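Local atomic coordinates of putative exported protein (Bacteroides fragilis, PDB entry 3FZX), a protein that is a putative exported calcium-binding protein with a YmcC-like fold, whose function is not established but may involve lipid binding. Residues S46-Y54 with S66-D75. Numbering follows the deposited sequence.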
loop_
_atom_site.group_PDB
_atom_site.type_symbol
_atom_site.label_atom_id
_atom_site.label_comp_id
_atom_site.label_asym_id
_atom_site.label_seq_id
_atom_site.Cartn_x
_atom_site.Cartn_y
_atom_site.Cartn_z
ATOM N N SER A 46 -14.189 9.230 -7.934
ATOM C CA SER A 46 -13.613 9.783 -6.706
ATOM C C SER A 46 -12.233 10.442 -6.835
ATOM O O SER A 46 -11.642 10.794 -5.803
ATOM C CB SER A 46 -13.497 8.654 -5.681
ATOM O OG SER A 46 -12.594 7.681 -6.164
ATOM N N GLY A 47 -11.710 10.611 -8.054
ATOM C CA GLY A 47 -10.334 11.080 -8.234
ATOM C C GLY A 47 -9.497 10.205 -9.164
ATOM O O GLY A 47 -9.969 9.235 -9.724
HETATM N N MSE A 48 -8.233 10.538 -9.291
HETATM C CA MSE A 48 -7.340 9.942 -10.280
HETATM C C MSE A 48 -6.359 8.910 -9.700
HETATM O O MSE A 48 -5.990 8.979 -8.528
HETATM C CB MSE A 48 -6.557 11.106 -10.891
HETATM C CG MSE A 48 -5.430 10.792 -11.828
HETATM SE SE MSE A 48 -5.151 12.434 -12.961
HETATM C CE MSE A 48 -4.746 13.706 -11.510
ATOM N N GLU A 49 -5.940 7.973 -10.549
ATOM C CA GLU A 49 -4.919 6.990 -10.229
ATOM C C GLU A 49 -3.786 7.127 -11.246
ATOM O O GLU A 49 -4.039 7.085 -12.455
ATOM C CB GLU A 49 -5.475 5.581 -10.338
ATOM C CG GLU A 49 -4.522 4.501 -9.823
ATOM C CD GLU A 49 -4.780 4.137 -8.377
ATOM O OE1 GLU A 49 -5.340 4.970 -7.621
ATOM O OE2 GLU A 49 -4.434 2.988 -7.994
ATOM N N VAL A 50 -2.550 7.272 -10.765
ATOM C CA VAL A 50 -1.365 7.375 -11.646
ATOM C C VAL A 50 -0.420 6.229 -11.316
ATOM O O VAL A 50 -0.056 6.055 -10.167
ATOM C CB VAL A 50 -0.615 8.719 -11.476
ATOM C CG1 VAL A 50 0.799 8.659 -12.088
ATOM C CG2 VAL A 50 -1.397 9.874 -12.071
ATOM N N VAL A 51 -0.063 5.430 -12.314
ATOM C CA VAL A 51 0.922 4.371 -12.169
ATOM C C VAL A 51 2.199 4.924 -12.818
ATOM O O VAL A 51 2.172 5.337 -13.986
ATOM C CB VAL A 51 0.446 3.060 -12.870
ATOM C CG1 VAL A 51 1.565 2.014 -12.940
ATOM C CG2 VAL A 51 -0.799 2.469 -12.158
ATOM N N ALA A 52 3.304 4.959 -12.062
ATOM C CA ALA A 52 4.583 5.435 -12.598
ATOM C C ALA A 52 5.669 4.385 -12.406
ATOM O O ALA A 52 5.632 3.644 -11.446
ATOM C CB ALA A 52 4.998 6.728 -11.927
ATOM N N ASN A 53 6.605 4.321 -13.349
ATOM C CA ASN A 53 7.822 3.515 -13.209
ATOM C C ASN A 53 8.913 4.345 -12.549
ATOM O O ASN A 53 9.079 5.511 -12.901
ATOM C CB ASN A 53 8.343 3.097 -14.572
ATOM C CG ASN A 53 7.352 2.259 -15.337
ATOM O OD1 ASN A 53 7.131 2.485 -16.520
ATOM N ND2 ASN A 53 6.732 1.305 -14.670
ATOM N N TYR A 54 9.644 3.755 -11.604
ATOM C CA TYR A 54 10.791 4.418 -10.981
ATOM C C TYR A 54 12.056 3.661 -11.298
ATOM O O TYR A 54 12.021 2.438 -11.486
ATOM C CB TYR A 54 10.645 4.563 -9.467
ATOM C CG TYR A 54 10.581 3.273 -8.674
ATOM C CD1 TYR A 54 11.748 2.600 -8.282
ATOM C CD2 TYR A 54 9.358 2.743 -8.281
ATOM C CE1 TYR A 54 11.690 1.414 -7.542
ATOM C CE2 TYR A 54 9.291 1.560 -7.541
ATOM C CZ TYR A 54 10.459 0.907 -7.177
ATOM O OH TYR A 54 10.375 -0.237 -6.432
ATOM N N SER A 66 14.600 -0.792 -9.970
ATOM C CA SER A 66 13.427 -0.219 -10.606
ATOM C C SER A 66 12.166 -1.011 -10.330
ATOM O O SER A 66 12.192 -2.210 -10.037
ATOM C CB SER A 66 13.614 -0.001 -12.105
ATOM O OG SER A 66 14.203 -1.108 -12.715
ATOM N N GLY A 67 11.052 -0.297 -10.378
ATOM C CA GLY A 67 9.757 -0.875 -10.101
ATOM C C GLY A 67 8.658 0.067 -10.522
ATOM O O GLY A 67 8.867 0.961 -11.358
ATOM N N GLN A 68 7.480 -0.168 -9.971
ATOM C CA GLN A 68 6.343 0.664 -10.246
ATOM C C GLN A 68 5.848 1.181 -8.935
ATOM O O GLN A 68 6.090 0.587 -7.897
ATOM C CB GLN A 68 5.244 -0.116 -10.941
ATOM C CG GLN A 68 5.629 -0.552 -12.328
ATOM C CD GLN A 68 4.422 -0.907 -13.178
ATOM O OE1 GLN A 68 4.287 -0.429 -14.298
ATOM N NE2 GLN A 68 3.530 -1.733 -12.640
HETATM N N MSE A 69 5.191 2.326 -8.987
HETATM C CA MSE A 69 4.565 2.901 -7.814
HETATM C C MSE A 69 3.266 3.596 -8.206
HETATM O O MSE A 69 2.958 3.716 -9.399
HETATM C CB MSE A 69 5.545 3.801 -7.082
HETATM C CG MSE A 69 6.328 4.711 -7.953
HETATM SE SE MSE A 69 5.591 6.417 -7.768
HETATM C CE MSE A 69 6.554 6.874 -6.097
ATOM N N VAL A 70 2.519 4.031 -7.204
ATOM C CA VAL A 70 1.228 4.643 -7.439
ATOM C C VAL A 70 1.027 5.931 -6.657
ATOM O O VAL A 70 1.446 6.040 -5.506
ATOM C CB VAL A 70 0.116 3.625 -7.133
ATOM C CG1 VAL A 70 -1.261 4.258 -7.245
ATOM C CG2 VAL A 70 0.259 2.454 -8.098
ATOM N N ALA A 71 0.412 6.912 -7.325
ATOM C CA ALA A 71 -0.024 8.169 -6.718
ATOM C C ALA A 71 -1.527 8.205 -6.983
ATOM O O ALA A 71 -1.968 7.788 -8.067
ATOM C CB ALA A 71 0.628 9.354 -7.377
ATOM N N ARG A 72 -2.307 8.699 -6.014
ATOM C CA ARG A 72 -3.744 8.730 -6.145
ATOM C C ARG A 72 -4.494 9.763 -5.319
ATOM O O ARG A 72 -4.067 10.155 -4.241
ATOM C CB ARG A 72 -4.372 7.356 -5.843
ATOM C CG ARG A 72 -4.290 6.908 -4.409
ATOM C CD ARG A 72 -5.255 5.758 -4.019
ATOM N NE ARG A 72 -5.153 4.571 -4.863
ATOM C CZ ARG A 72 -5.565 3.347 -4.523
ATOM N NH1 ARG A 72 -6.036 3.080 -3.309
ATOM N NH2 ARG A 72 -5.456 2.353 -5.400
ATOM N N CYS A 73 -5.655 10.117 -5.858
ATOM C CA CYS A 73 -6.623 10.983 -5.238
ATOM C C CYS A 73 -7.859 10.133 -5.039
ATOM O O CYS A 73 -8.348 9.523 -5.975
ATOM C CB CYS A 73 -6.962 12.140 -6.187
ATOM S SG CYS A 73 -7.075 13.657 -5.356
ATOM N N SER A 74 -8.327 10.060 -3.812
ATOM C CA SER A 74 -9.579 9.411 -3.508
ATOM C C SER A 74 -10.398 10.314 -2.574
ATOM O O SER A 74 -9.947 10.686 -1.490
ATOM C CB SER A 74 -9.356 8.067 -2.880
ATOM O OG SER A 74 -10.628 7.561 -2.545
ATOM N N ASP A 75 -11.604 10.649 -3.017
ATOM C CA ASP A 75 -12.433 11.668 -2.384
ATOM C C ASP A 75 -11.595 12.940 -2.387
ATOM O O ASP A 75 -11.036 13.298 -3.443
ATOM C CB ASP A 75 -12.961 11.218 -1.012
ATOM C CG ASP A 75 -14.080 10.168 -1.130
ATOM O OD1 ASP A 75 -14.714 10.056 -2.213
ATOM O OD2 ASP A 75 -14.335 9.461 -0.125
#
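Glu49 and Arg72 face each other as a non-hydrogen-bonded pair in the antiparallel beta hairpin of strands 47-58 and 63-74, part of a closed antiparallel barrel, and illustrate how a hairpin can carry different chemistry on its two faces. Their side chains run alongside, pointing the same way, and the arginine meets the carboxylate side-on. Arg72 NE reaches Glu49 OE1 at 2.8 Å, with that oxygen tilted out of the guanidinium plane, whereas the bond from Arg72 NH2 to the syn lone pair of Glu49 OE2 is almost straight (175°). Glu49 CG lies anti to the backbone N (chi1 -172°), and a bend at chi2 brings the carboxylate over to the partner strand. Arg130 of the second subunit also salt-bridges Glu49 OE1, and the Tyr132 hydroxyl of that subunit hydrogen-bonds with Glu49 OE2, so the ion pair is built into the dimer interface.

Val51 and Val70 continue this face. Beyond them the amides of Asn53 and Gln68 lie nearly coplanar, joined by a weak hydrogen bond from Asn53 ND2 to Gln68 OE1.

The other face is largely apolar. Val50 pairs with Ala71, and Ala52 CB approaches the selenium of selenomethionine Met69 at 4.2 Å. Tyr54 CG sits between its backbone N and carbonyl carbon (chi1 63°), which lays the ring across the neighbouring strand: Gly67 lies over one face, its CA 3.8 Å from the ring centroid in a CH-pi contact, while at the ring edge Tyr54 CD2 meets Met69 CG at 3.6 Å.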